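PDB 3LIU: putative cell adhesion protein from Parabacteroides distasonis, which probably serves as a fimbrillin-type building block of the adhesive pili that this gut bacterium carries on its surface. Local coordinates for residues D237-L242 with L260-D265; Q18-I23 with I144-E149; E194-V199 with T316-G321; D226-T231 with E291-E296; N91-I96 with L121-T126. One frame throughout, in Å; residues are numbered along the deposited sequence.

Starting from the N terminus, the first strand enters interaction 2, which closes a loop of 120 residues when the chain returns at 144-149. Interaction 5 is nested inside that loop and ties the start of helix 94-101 to the loop leading into strand 127-136. The second half of the chain is nested three deep: interaction 3 joins strands 193-213 and 308-319, interaction 4 lies within it, and interaction 1 lies within interaction 4. No loop crosses another. Interactions 1 and 4 touch through Tyr238, which meets Phe227 and Glu291, whereas interactions 2 and 3 lie on opposite sides of the chain's centre, their own centres about 62 Å apart.

Interaction 1: D237-L242 with L260-D265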
# COMPACT_ATOMS: atom_id res chain seq x y z
N ASP A 237 -1.41 8.60 13.12
CA ASP A 237 -0.82 7.55 12.26
C ASP A 237 -1.66 7.18 11.07
O ASP A 237 -1.17 6.50 10.18
CB ASP A 237 -0.53 6.31 13.09
CG ASP A 237 0.53 6.57 14.16
OD1 ASP A 237 1.69 6.81 13.76
OD2 ASP A 237 0.20 6.51 15.36
N TYR A 238 -2.93 7.59 11.08
CA TYR A 238 -3.73 7.70 9.88
C TYR A 238 -3.32 8.96 9.11
O TYR A 238 -3.06 10.00 9.70
CB TYR A 238 -5.24 7.79 10.21
CG TYR A 238 -5.91 6.50 10.62
CD1 TYR A 238 -6.03 5.44 9.72
CD2 TYR A 238 -6.49 6.34 11.88
CE1 TYR A 238 -6.66 4.29 10.06
CE2 TYR A 238 -7.12 5.17 12.23
CZ TYR A 238 -7.20 4.14 11.29
OH TYR A 238 -7.80 2.96 11.56
N LYS A 239 -3.30 8.87 7.77
CA LYS A 239 -2.91 9.97 6.93
C LYS A 239 -4.05 10.38 6.00
O LYS A 239 -4.85 9.57 5.60
CB LYS A 239 -1.66 9.62 6.10
CG LYS A 239 -0.48 9.04 6.87
CD LYS A 239 0.01 9.92 8.04
CE LYS A 239 1.03 9.19 8.91
NZ LYS A 239 1.49 10.02 10.07
N VAL A 240 -4.11 11.67 5.69
CA VAL A 240 -5.23 12.25 5.01
C VAL A 240 -4.71 13.36 4.09
O VAL A 240 -3.78 14.11 4.45
CB VAL A 240 -6.33 12.78 5.97
CG1 VAL A 240 -5.84 14.00 6.84
CG2 VAL A 240 -7.57 13.14 5.20
N GLY A 241 -5.33 13.48 2.92
CA GLY A 241 -4.82 14.39 1.88
C GLY A 241 -5.08 15.87 2.08
O GLY A 241 -4.32 16.74 1.59
N LEU A 242 -6.16 16.17 2.81
CA LEU A 242 -6.57 17.53 3.11
C LEU A 242 -7.03 17.66 4.56
O LEU A 242 -7.51 16.68 5.15
CB LEU A 242 -7.75 17.93 2.20
CG LEU A 242 -7.46 17.96 0.70
CD1 LEU A 242 -8.78 17.92 -0.11
CD2 LEU A 242 -6.56 19.14 0.38
N LEU A 260 -8.05 13.62 14.54
CA LEU A 260 -7.12 14.48 13.85
C LEU A 260 -6.07 13.55 13.24
O LEU A 260 -5.24 13.00 13.93
CB LEU A 260 -6.48 15.50 14.79
CG LEU A 260 -5.39 16.46 14.29
CD1 LEU A 260 -5.88 17.32 13.13
CD2 LEU A 260 -4.90 17.40 15.45
N GLN A 261 -6.12 13.43 11.93
CA GLN A 261 -5.21 12.64 11.17
C GLN A 261 -4.15 13.60 10.58
O GLN A 261 -4.36 14.81 10.47
CB GLN A 261 -5.99 11.93 10.04
CG GLN A 261 -7.12 11.07 10.58
CD GLN A 261 -7.77 10.18 9.51
OE1 GLN A 261 -7.33 10.15 8.36
NE2 GLN A 261 -8.79 9.43 9.92
N THR A 262 -3.01 13.03 10.22
CA THR A 262 -1.90 13.80 9.67
C THR A 262 -2.02 14.02 8.16
O THR A 262 -2.14 13.07 7.37
CB THR A 262 -0.58 13.08 10.02
OG1 THR A 262 -0.48 12.95 11.45
CG2 THR A 262 0.66 13.83 9.47
N LYS A 263 -1.97 15.29 7.76
CA LYS A 263 -1.97 15.64 6.36
C LYS A 263 -0.72 15.17 5.64
O LYS A 263 0.40 15.34 6.11
CB LYS A 263 -2.07 17.13 6.21
CG LYS A 263 -2.14 17.62 4.77
CD LYS A 263 -2.73 19.03 4.74
CE LYS A 263 -2.01 19.98 3.86
NZ LYS A 263 -0.82 20.43 4.51
N TYR A 264 -0.95 14.57 4.50
CA TYR A 264 0.11 14.15 3.61
C TYR A 264 -0.33 14.60 2.22
O TYR A 264 -1.28 14.04 1.66
CB TYR A 264 0.32 12.63 3.73
CG TYR A 264 1.42 12.06 2.88
CD1 TYR A 264 2.57 12.79 2.60
CD2 TYR A 264 1.35 10.76 2.41
CE1 TYR A 264 3.57 12.28 1.82
CE2 TYR A 264 2.37 10.24 1.61
CZ TYR A 264 3.47 11.00 1.33
OH TYR A 264 4.47 10.53 0.54
N ASP A 265 0.37 15.59 1.68
CA ASP A 265 -0.01 16.22 0.41
C ASP A 265 -0.09 15.23 -0.76
O ASP A 265 -0.82 15.48 -1.73
CB ASP A 265 0.94 17.38 0.04
CG ASP A 265 0.80 18.58 0.98
OD1 ASP A 265 -0.24 18.73 1.62
OD2 ASP A 265 1.76 19.33 1.13
O HOH W 1 -2.85 18.70 0.54
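Two hydrogens grip the carbonyl oxygen of Val240: Tyr264 N donates to Val240 O at 2.9 Å, and Lys263 CA adds a C-H contact to the same oxygen at 3.0 Å. This is short parallel beta pairing, strand 238-240 against 262-263, with Lys239 opposite Thr262 and Val240 opposite Lys263. Strand 238-240 is thereby flanked on both edges, since its other edge bonds antiparallel to strand 193-213 through Ala208 and Ile205. Thr262 is the central link, its N donating to Tyr238 O at 3.1 Å and its O accepting from Val240 N at 2.9 Å. The first of these donors lies in the carbonyl plane of its acceptor; the second stands above it.

On one face Lys239 and Thr262 run side by side. A bend at chi2 (-56°) brings Lys239 NZ within 3.7 Å of Thr262 CB, and both Lys239 NZ and Thr262 OG1 bond to the carbonyl of Leu236. Gln261 reaches the other way, its amide plane 26° from the Tyr238 ring and its CD 3.6 Å from Tyr238 CB. Its NE2 is held by Ser207 OG and Lys258 O, which should fix the rotation of the amide. At the far end a water donates to Gly241 O and, at 2.8 Å, to Asp265 OD1.

Interaction 2: Q18-I23 with I144-E149; sequences QLALAI and IGYDDE
Leu19, Leu21 and Ile144 form the apolar centre, on the face of the strand that turns towards Val86 and Val88 of strand 82-90. Leu19 and Leu21 both hold CG anti to the backbone N, and Ile144 crosses each of them obliquely. Its extended chain (chi2 175°) carries Ile144 CD1 to within 3.6 Å of Leu19 CD1, while Ile144 CB lies 4.0 Å from Leu21 CG. Val163, Tyr164 and Val169 close in around the isoleucine.

The Tyr146 ring packs along the strand by Ala20 and Ala22. The methyl of Ala22 sits over one ring face in a CH-pi contact, its CB 4.0 Å from the centroid of the Tyr146 ring but shifted toward the rim. Tyr146 CE1 comes within 3.5 Å of Ala22 N, and Leu21 N lies at the ring edge, in plane.

Further out, two backbone bonds join the segments. Ile144 N donates to Ala20 O at 2.8 Å, in the carbonyl plane, and Ala22 N donates at 2.6 Å to Ile144 O, nearly along its C=O axis. The chain then turns off at Gly145, where a beta carbon would stand about 2.4 Å from Ala22 O, so glycine suits the place. At this corner the carboxylate of Glu162 takes Gly145 N on OE2 and Tyr146 N on OE1.

The single bridge of Leu21 with Ile144 is a parallel pairing of strand 16-24 with the end of strand 141-144, consistent with the transthyretin-like beta architecture of FimA-type fimbrillins.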
# COMPACT_ATOMS: atom_id res chain seq x y z
N GLN A 18 30.01 -17.34 2.63
CA GLN A 18 29.61 -16.20 1.83
C GLN A 18 28.21 -16.48 1.31
O GLN A 18 27.82 -17.64 1.14
CB GLN A 18 30.59 -15.95 0.69
CG GLN A 18 32.04 -15.68 1.13
CD GLN A 18 32.32 -14.22 1.45
OE1 GLN A 18 31.79 -13.31 0.80
NE2 GLN A 18 33.18 -13.99 2.44
N LEU A 19 27.45 -15.41 1.08
CA LEU A 19 26.09 -15.47 0.58
C LEU A 19 25.96 -14.44 -0.52
O LEU A 19 26.34 -13.28 -0.33
CB LEU A 19 25.09 -15.15 1.69
CG LEU A 19 23.62 -15.21 1.27
CD1 LEU A 19 23.26 -16.64 0.75
CD2 LEU A 19 22.72 -14.80 2.41
N ALA A 20 25.45 -14.88 -1.67
CA ALA A 20 24.99 -13.98 -2.73
C ALA A 20 23.55 -14.35 -3.04
O ALA A 20 23.15 -15.52 -2.96
CB ALA A 20 25.86 -14.07 -3.97
N LEU A 21 22.77 -13.36 -3.41
CA LEU A 21 21.31 -13.53 -3.47
C LEU A 21 20.78 -12.82 -4.71
O LEU A 21 21.21 -11.74 -5.00
CB LEU A 21 20.67 -13.03 -2.16
CG LEU A 21 19.18 -13.27 -1.94
CD1 LEU A 21 18.87 -13.48 -0.45
CD2 LEU A 21 18.32 -12.15 -2.54
N ALA A 22 19.89 -13.47 -5.48
CA ALA A 22 19.28 -12.86 -6.66
C ALA A 22 17.77 -12.72 -6.48
O ALA A 22 17.10 -13.66 -5.99
CB ALA A 22 19.62 -13.66 -7.88
N ILE A 23 17.23 -11.53 -6.80
CA ILE A 23 15.75 -11.30 -6.73
C ILE A 23 15.11 -11.15 -8.11
O ILE A 23 15.76 -10.71 -9.09
CB ILE A 23 15.38 -10.08 -5.83
CG1 ILE A 23 15.84 -8.76 -6.47
CG2 ILE A 23 16.04 -10.26 -4.43
CD1 ILE A 23 14.88 -8.13 -7.49
N ILE A 144 21.46 -17.79 -3.29
CA ILE A 144 20.02 -17.85 -3.20
C ILE A 144 19.41 -17.15 -4.38
O ILE A 144 19.55 -15.92 -4.56
CB ILE A 144 19.51 -17.24 -1.88
CG1 ILE A 144 20.09 -18.02 -0.70
CG2 ILE A 144 17.96 -17.22 -1.88
CD1 ILE A 144 19.74 -17.44 0.68
N GLY A 145 18.73 -17.94 -5.21
CA GLY A 145 18.00 -17.42 -6.35
C GLY A 145 18.70 -17.53 -7.69
O GLY A 145 18.21 -16.97 -8.67
N TYR A 146 19.80 -18.28 -7.75
CA TYR A 146 20.62 -18.34 -8.97
C TYR A 146 20.37 -19.59 -9.80
O TYR A 146 20.99 -19.76 -10.85
CB TYR A 146 22.10 -18.26 -8.60
CG TYR A 146 22.57 -16.90 -8.22
CD1 TYR A 146 22.28 -16.36 -6.97
CD2 TYR A 146 23.33 -16.15 -9.11
CE1 TYR A 146 22.75 -15.10 -6.62
CE2 TYR A 146 23.81 -14.90 -8.77
CZ TYR A 146 23.50 -14.37 -7.53
OH TYR A 146 23.99 -13.13 -7.22
N ASP A 147 19.49 -20.47 -9.34
CA ASP A 147 19.14 -21.66 -10.12
C ASP A 147 17.79 -22.17 -9.67
O ASP A 147 17.29 -21.78 -8.60
CB ASP A 147 20.19 -22.73 -9.93
CG ASP A 147 20.27 -23.69 -11.09
OD1 ASP A 147 19.51 -23.53 -12.06
OD2 ASP A 147 21.10 -24.60 -11.00
N ASP A 148 17.19 -23.05 -10.47
CA ASP A 148 15.88 -23.62 -10.13
C ASP A 148 16.00 -25.01 -9.49
O ASP A 148 15.07 -25.82 -9.49
CB ASP A 148 14.95 -23.62 -11.35
CG ASP A 148 15.49 -24.41 -12.51
OD1 ASP A 148 16.48 -25.16 -12.33
OD2 ASP A 148 14.92 -24.29 -13.61
N GLU A 149 17.15 -25.28 -8.90
CA GLU A 149 17.34 -26.54 -8.21
C GLU A 149 18.46 -26.32 -7.19
O GLU A 149 19.30 -25.49 -7.43
CB GLU A 149 17.73 -27.56 -9.26
CG GLU A 149 17.51 -28.96 -8.91
CD GLU A 149 17.70 -29.84 -10.12
OE1 GLU A 149 18.83 -29.95 -10.62
OE2 GLU A 149 16.69 -30.41 -10.59

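Interaction 3: E194-V199 with T316-G321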
# COMPACT_ATOMS: atom_id res chain seq x y z
N GLU A 194 -33.49 14.69 -13.02
CA GLU A 194 -32.50 14.16 -13.91
C GLU A 194 -31.09 14.69 -13.59
O GLU A 194 -30.91 15.87 -13.42
CB GLU A 194 -32.85 14.65 -15.32
CG GLU A 194 -33.88 13.83 -16.03
CD GLU A 194 -34.32 14.52 -17.32
OE1 GLU A 194 -33.45 14.75 -18.20
OE2 GLU A 194 -35.52 14.84 -17.42
N SER A 195 -30.08 13.83 -13.59
CA SER A 195 -28.71 14.28 -13.50
C SER A 195 -28.34 14.84 -14.85
O SER A 195 -28.72 14.26 -15.85
CB SER A 195 -27.78 13.12 -13.17
OG SER A 195 -28.02 12.62 -11.88
N LYS A 196 -27.63 15.97 -14.88
CA LYS A 196 -27.18 16.56 -16.13
C LYS A 196 -25.68 16.53 -16.34
O LYS A 196 -25.25 16.32 -17.46
CB LYS A 196 -27.68 18.00 -16.23
CG LYS A 196 -29.17 18.09 -16.49
CD LYS A 196 -29.57 17.65 -17.93
CE LYS A 196 -31.02 17.14 -17.97
NZ LYS A 196 -31.66 17.14 -19.32
N SER A 197 -24.88 16.76 -15.31
CA SER A 197 -23.42 16.74 -15.46
C SER A 197 -22.73 16.68 -14.10
O SER A 197 -23.32 17.00 -13.06
CB SER A 197 -22.90 17.96 -16.21
OG SER A 197 -23.17 19.16 -15.52
N PHE A 198 -21.48 16.24 -14.12
CA PHE A 198 -20.63 16.32 -12.94
C PHE A 198 -19.25 16.67 -13.43
O PHE A 198 -18.74 15.97 -14.31
CB PHE A 198 -20.59 15.01 -12.22
CG PHE A 198 -19.61 14.96 -11.06
CD1 PHE A 198 -19.90 15.59 -9.87
CD2 PHE A 198 -18.44 14.26 -11.17
CE1 PHE A 198 -19.01 15.56 -8.83
CE2 PHE A 198 -17.56 14.20 -10.13
CZ PHE A 198 -17.84 14.85 -8.95
N VAL A 199 -18.67 17.74 -12.89
CA VAL A 199 -17.32 18.17 -13.22
C VAL A 199 -16.45 17.90 -11.99
O VAL A 199 -16.68 18.49 -10.91
CB VAL A 199 -17.27 19.68 -13.58
CG1 VAL A 199 -15.86 20.08 -13.96
CG2 VAL A 199 -18.28 20.01 -14.71
N THR A 316 -24.77 19.07 -11.46
CA THR A 316 -25.88 19.80 -12.04
C THR A 316 -27.05 18.84 -12.30
O THR A 316 -26.87 17.75 -12.85
CB THR A 316 -25.42 20.47 -13.37
OG1 THR A 316 -24.26 21.27 -13.12
CG2 THR A 316 -26.52 21.30 -13.98
N TYR A 317 -28.26 19.25 -11.89
CA TYR A 317 -29.45 18.45 -12.10
C TYR A 317 -30.61 19.33 -12.54
O TYR A 317 -30.59 20.54 -12.37
CB TYR A 317 -29.81 17.71 -10.83
CG TYR A 317 -30.13 18.63 -9.67
CD1 TYR A 317 -29.10 19.28 -8.98
CD2 TYR A 317 -31.44 18.82 -9.26
CE1 TYR A 317 -29.38 20.09 -7.91
CE2 TYR A 317 -31.74 19.66 -8.21
CZ TYR A 317 -30.71 20.30 -7.53
OH TYR A 317 -31.00 21.15 -6.49
N LEU A 318 -31.61 18.69 -13.15
CA LEU A 318 -32.85 19.37 -13.56
C LEU A 318 -33.98 18.83 -12.72
O LEU A 318 -34.39 17.69 -12.90
CB LEU A 318 -33.14 19.13 -15.04
CG LEU A 318 -34.36 19.88 -15.60
CD1 LEU A 318 -34.15 21.41 -15.56
CD2 LEU A 318 -34.60 19.41 -17.01
N PRO A 319 -34.48 19.64 -11.80
CA PRO A 319 -35.64 19.23 -11.01
C PRO A 319 -36.86 18.97 -11.89
O PRO A 319 -37.09 19.71 -12.86
CB PRO A 319 -35.88 20.42 -10.08
CG PRO A 319 -34.63 21.16 -10.07
CD PRO A 319 -34.01 20.97 -11.40
N GLN A 320 -37.59 17.90 -11.59
CA GLN A 320 -38.92 17.64 -12.18
C GLN A 320 -39.71 18.92 -12.51
O GLN A 320 -40.10 19.68 -11.60
CB GLN A 320 -39.75 16.81 -11.18
CG GLN A 320 -41.02 16.20 -11.74
CD GLN A 320 -40.77 14.83 -12.34
OE1 GLN A 320 -39.69 14.57 -12.90
NE2 GLN A 320 -41.75 13.94 -12.23
N GLY A 321 -39.91 19.17 -13.80
CA GLY A 321 -40.78 20.27 -14.23
C GLY A 321 -40.21 21.68 -14.15
O GLY A 321 -40.90 22.63 -14.51
O HOH W 2 -36.26 16.40 -14.76
O HOH W 3 -21.90 20.01 -13.21
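A classic beta bulge interrupts the antiparallel pairing of strands 193-213 and 308-319, where Lys196 and Ser197 both face the single residue Thr316. Thr316 O is the shared acceptor: Lys196 N reaches it at 2.8 Å, and Ser197 N makes a weaker, longer bond to the same oxygen. Thr316 N completes the pair by donating to Ser197 O at 3.0 Å, almost straight at 174°. The psi of Lys196, -40°, departs from ordinary strand values and makes room for the extra residue. On the other side of the bulge the register is regular, Glu194 and Leu318 forming a hydrogen-bonded pair in which Leu318 N meets Glu194 O at 2.9 Å. Between this pair and the bulge, Ser195 and Tyr317 form a non-hydrogen-bonded pair with their side chains on the opposite face, where Ser195 OG bonds to Tyr315 OH and Gly186 O.

On the face of Glu194, Ser197, Thr316 and Leu318, Lys196 lies alongside Leu318 and points the same way, its CE 4.1 Å from Leu318 CB. That course brings Lys196 NZ to Glu194 OE1 at 3.2 Å, a salt bridge with a weak hydrogen bond. A water donates to Glu194 OE2 and Leu318 O. Another water joins Ser197 OG to Thr316 OG1, bonded to the latter at 2.7 Å; the threonine hydroxyl also has Thr327 OG1 as a partner from the next strand.

The bulge lies at the surface, where strand 193-213 pairs with the end of strand 308-319 and strand 326-336 takes the other edge of 308-319, an irregularity characteristic of antiparallel beta sheet.

Interaction 4: D226-T231 with E291-E296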
# COMPACT_ATOMS: atom_id res chain seq x y z
N ASP A 226 -2.02 -3.16 13.58
CA ASP A 226 -3.18 -2.87 14.41
C ASP A 226 -3.03 -1.48 14.99
O ASP A 226 -1.92 -1.05 15.30
CB ASP A 226 -3.29 -3.85 15.56
CG ASP A 226 -3.69 -5.21 15.14
OD1 ASP A 226 -4.05 -5.43 13.98
OD2 ASP A 226 -3.67 -6.08 15.99
N PHE A 227 -4.14 -0.78 15.14
CA PHE A 227 -4.17 0.57 15.74
C PHE A 227 -4.91 0.52 17.06
O PHE A 227 -5.71 -0.38 17.30
CB PHE A 227 -4.84 1.57 14.80
CG PHE A 227 -3.93 2.20 13.77
CD1 PHE A 227 -2.92 1.46 13.12
CD2 PHE A 227 -4.15 3.51 13.38
CE1 PHE A 227 -2.15 2.04 12.11
CE2 PHE A 227 -3.38 4.12 12.36
CZ PHE A 227 -2.39 3.40 11.72
N PHE A 228 -4.64 1.50 17.92
CA PHE A 228 -5.24 1.55 19.25
C PHE A 228 -4.95 0.27 20.08
O PHE A 228 -3.85 -0.28 19.97
CB PHE A 228 -6.73 1.91 19.13
CG PHE A 228 -6.94 3.25 18.50
CD1 PHE A 228 -6.58 4.41 19.19
CD2 PHE A 228 -7.39 3.37 17.21
CE1 PHE A 228 -6.71 5.66 18.59
CE2 PHE A 228 -7.54 4.63 16.62
CZ PHE A 228 -7.21 5.76 17.30
N GLY A 229 -5.90 -0.20 20.89
CA GLY A 229 -5.65 -1.33 21.80
C GLY A 229 -4.42 -1.04 22.62
O GLY A 229 -4.28 0.06 23.15
N ASP A 230 -3.47 -1.97 22.66
CA ASP A 230 -2.21 -1.76 23.40
C ASP A 230 -1.03 -1.34 22.50
O ASP A 230 0.14 -1.36 22.93
CB ASP A 230 -1.84 -3.05 24.13
CG ASP A 230 -1.47 -4.18 23.18
OD1 ASP A 230 -1.12 -3.92 21.99
OD2 ASP A 230 -1.50 -5.36 23.62
N THR A 231 -1.33 -0.99 21.26
CA THR A 231 -0.31 -0.55 20.30
C THR A 231 -0.05 0.91 20.58
O THR A 231 -0.75 1.51 21.37
CB THR A 231 -0.80 -0.66 18.85
OG1 THR A 231 -1.70 0.44 18.55
CG2 THR A 231 -1.51 -2.00 18.67
N GLU A 291 -9.56 0.74 12.56
CA GLU A 291 -9.87 0.97 13.98
C GLU A 291 -10.07 2.44 14.32
O GLU A 291 -9.39 3.32 13.79
CB GLU A 291 -8.81 0.40 14.92
CG GLU A 291 -8.53 -1.07 14.76
CD GLU A 291 -7.33 -1.31 13.82
OE1 GLU A 291 -7.24 -0.63 12.79
OE2 GLU A 291 -6.46 -2.12 14.18
N VAL A 292 -11.05 2.70 15.20
CA VAL A 292 -11.19 4.01 15.85
C VAL A 292 -10.93 3.84 17.35
O VAL A 292 -10.89 2.73 17.89
CB VAL A 292 -12.55 4.66 15.56
CG1 VAL A 292 -12.72 4.90 14.03
CG2 VAL A 292 -13.72 3.81 16.20
N LYS A 293 -10.74 4.95 18.03
CA LYS A 293 -10.45 4.91 19.46
C LYS A 293 -11.68 4.42 20.20
O LYS A 293 -12.79 4.69 19.78
CB LYS A 293 -10.15 6.32 19.92
CG LYS A 293 -9.80 6.48 21.37
CD LYS A 293 -9.90 7.96 21.76
CE LYS A 293 -8.55 8.61 21.71
NZ LYS A 293 -7.82 8.38 22.99
N SER A 294 -11.50 3.69 21.30
CA SER A 294 -12.66 3.21 22.05
C SER A 294 -13.42 4.42 22.62
O SER A 294 -12.81 5.43 23.02
CB SER A 294 -12.23 2.29 23.18
OG SER A 294 -11.54 3.07 24.12
N GLY A 295 -14.73 4.35 22.63
CA GLY A 295 -15.53 5.42 23.18
C GLY A 295 -15.84 6.58 22.28
O GLY A 295 -16.30 7.63 22.74
N GLU A 296 -15.62 6.41 20.98
CA GLU A 296 -15.89 7.50 20.01
C GLU A 296 -17.43 7.51 19.81
O GLU A 296 -18.05 6.46 19.87
CB GLU A 296 -15.08 7.19 18.74
CG GLU A 296 -14.62 8.34 17.92
CD GLU A 296 -13.60 9.24 18.59
OE1 GLU A 296 -12.36 8.99 18.54
OE2 GLU A 296 -14.06 10.24 19.14
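The ring of Phe228 is laid across the backbone of 291-293, at about a right angle to the side chain of Lys293. Lys293 CB stands over the ring face, 4.1 Å from the Phe228 centroid, a CH-pi contact. Lys293 N also lies over a face, 3.5 Å from Phe228 CE2, and is hydrogen-bonded to Tyr235 OH; Glu291 O meets the ring at its edge, in plane. A serine at Phe228 would take away the ring and its packing, and would probably leave the two loops less firmly held.

Glu291 runs the other way. Bent at chi2 (95°), it brings OE2 to Phe227 N at 2.8 Å, a straight bond (172°) from above the carboxylate plane. Its OE1 pairs with Lys209. Asp226 OD1 lies 4.1 Å from Glu291 OE2, the carboxylates turned 78° apart, and its salt bridge to Lys289 probably eases the repulsion. Behind Phe228 the chain makes a type II' turn, Phe228 O accepting from both N and OG1 of Thr231.

The contact joins two loops, one between strands 193-213 and 238-240, the other between 282-284 and 308-319, with Phe227 set against Val211 of the long strand and Tyr238 of the short one.

Interaction 5: N91-I96 with L121-T126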
# COMPACT_ATOMS: atom_id res chain seq x y z
N ASN A 91 14.39 -1.37 -1.09
CA ASN A 91 14.12 0.07 -1.06
C ASN A 91 13.80 0.62 0.35
O ASN A 91 13.02 1.53 0.51
CB ASN A 91 13.01 0.42 -2.05
CG ASN A 91 13.38 0.06 -3.50
OD1 ASN A 91 14.52 0.17 -3.88
ND2 ASN A 91 12.40 -0.44 -4.27
N ALA A 92 14.38 0.01 1.38
CA ALA A 92 14.20 0.51 2.73
C ALA A 92 14.78 1.92 2.86
O ALA A 92 15.91 2.19 2.42
CB ALA A 92 14.82 -0.42 3.76
N ALA A 93 14.02 2.81 3.50
CA ALA A 93 14.50 4.18 3.75
C ALA A 93 15.78 4.09 4.61
O ALA A 93 15.97 3.11 5.32
CB ALA A 93 13.43 5.03 4.44
N PRO A 94 16.69 5.06 4.47
CA PRO A 94 17.95 5.01 5.25
C PRO A 94 17.82 4.70 6.74
O PRO A 94 18.54 3.84 7.24
CB PRO A 94 18.53 6.40 5.02
CG PRO A 94 18.20 6.63 3.58
CD PRO A 94 16.75 6.12 3.45
N VAL A 95 16.89 5.35 7.42
CA VAL A 95 16.72 5.11 8.87
C VAL A 95 16.17 3.69 9.09
O VAL A 95 16.55 3.01 10.07
CB VAL A 95 15.80 6.17 9.53
CG1 VAL A 95 15.35 5.78 10.95
CG2 VAL A 95 16.49 7.56 9.59
N ILE A 96 15.32 3.21 8.19
CA ILE A 96 14.79 1.83 8.30
C ILE A 96 15.94 0.80 8.12
O ILE A 96 15.96 -0.24 8.75
CB ILE A 96 13.64 1.56 7.30
CG1 ILE A 96 12.51 2.59 7.43
CG2 ILE A 96 13.08 0.08 7.40
CD1 ILE A 96 11.87 2.71 8.88
N LEU A 121 8.39 7.15 -5.75
CA LEU A 121 9.06 6.49 -6.84
C LEU A 121 10.53 6.85 -6.79
O LEU A 121 11.34 6.07 -7.16
CB LEU A 121 8.41 6.80 -8.19
CG LEU A 121 6.95 6.38 -8.36
CD1 LEU A 121 6.49 6.67 -9.79
CD2 LEU A 121 6.76 4.90 -7.98
N THR A 122 10.90 8.00 -6.27
CA THR A 122 12.35 8.29 -6.12
C THR A 122 13.08 7.36 -5.18
O THR A 122 14.13 6.87 -5.53
CB THR A 122 12.63 9.73 -5.74
OG1 THR A 122 11.98 10.57 -6.69
CG2 THR A 122 14.13 10.01 -5.78
N LYS A 123 12.52 7.07 -4.00
CA LYS A 123 13.11 6.04 -3.13
C LYS A 123 13.04 4.66 -3.77
O LYS A 123 13.94 3.81 -3.60
CB LYS A 123 12.41 5.97 -1.78
CG LYS A 123 12.94 4.80 -0.89
CD LYS A 123 12.31 4.82 0.48
CE LYS A 123 10.87 4.26 0.45
NZ LYS A 123 10.76 2.86 0.16
N GLY A 124 11.95 4.44 -4.51
CA GLY A 124 11.53 3.08 -4.79
C GLY A 124 10.57 2.67 -3.70
O GLY A 124 10.70 3.06 -2.55
N LEU A 125 9.56 1.89 -4.06
CA LEU A 125 8.54 1.46 -3.11
C LEU A 125 9.09 0.31 -2.28
O LEU A 125 9.80 -0.55 -2.79
CB LEU A 125 7.28 1.01 -3.86
CG LEU A 125 6.63 2.10 -4.71
CD1 LEU A 125 5.44 1.56 -5.42
CD2 LEU A 125 6.22 3.28 -3.79
N THR A 126 8.78 0.30 -0.99
CA THR A 126 9.29 -0.76 -0.15
C THR A 126 8.65 -2.09 -0.57
O THR A 126 7.43 -2.17 -0.72
CB THR A 126 9.01 -0.53 1.34
OG1 THR A 126 9.30 0.83 1.70
CG2 THR A 126 9.87 -1.52 2.18
O HOH W 4 11.09 2.32 3.63
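Lys123 leaves its backbone with CG anti to N, chi1 176°, so that from CB the chain heads toward the carbonyl of Asn91 and then curls round it. CG comes first, Lys123 CG lying 3.6 Å from Asn91 O. CD passes nearer, at 3.4 Å from Asn91 O, and also packs on Ala93 CB. Bends at chi3 (77°) and chi4 (68°) fold CE and NZ back, and CE stays against the same oxygen. The ammonium then donates to three oxygens: Lys123 NZ to Asn91 O at 2.6 Å, in the carbonyl plane, to Gly124 O at 2.7 Å, and to Thr126 OG1 at 2.9 Å. Glu119 forms a salt bridge with Lys123 through OE1, probably favouring the charged form, and its OE2 is hydrogen-bonded to Thr126 OG1, so one carboxylate holds both. An alanine at Lys123 would remove the ammonium and all its bonds, and would probably leave the buried Asn91 carbonyl less well satisfied.

Asn91 answers from its own side, its ND2 donating to Leu125 O at 3.0 Å with that oxygen in the amide plane. Asp42 O takes ND2 as well, and OD1 accepts from Asn44 N, so the amide's orientation is well defined. Gly124 lies so close that a beta carbon on it would clash with Asn91 CG. A water accepts from Ala93 N, at the N-cap position, and donates to Thr126 OG1.

The contact thus joins the link between strand 82-90 and helix 94-101 to the loop before strand 127-136, with Thr126 and Ile96 both touching Ile114 of strand 113-115.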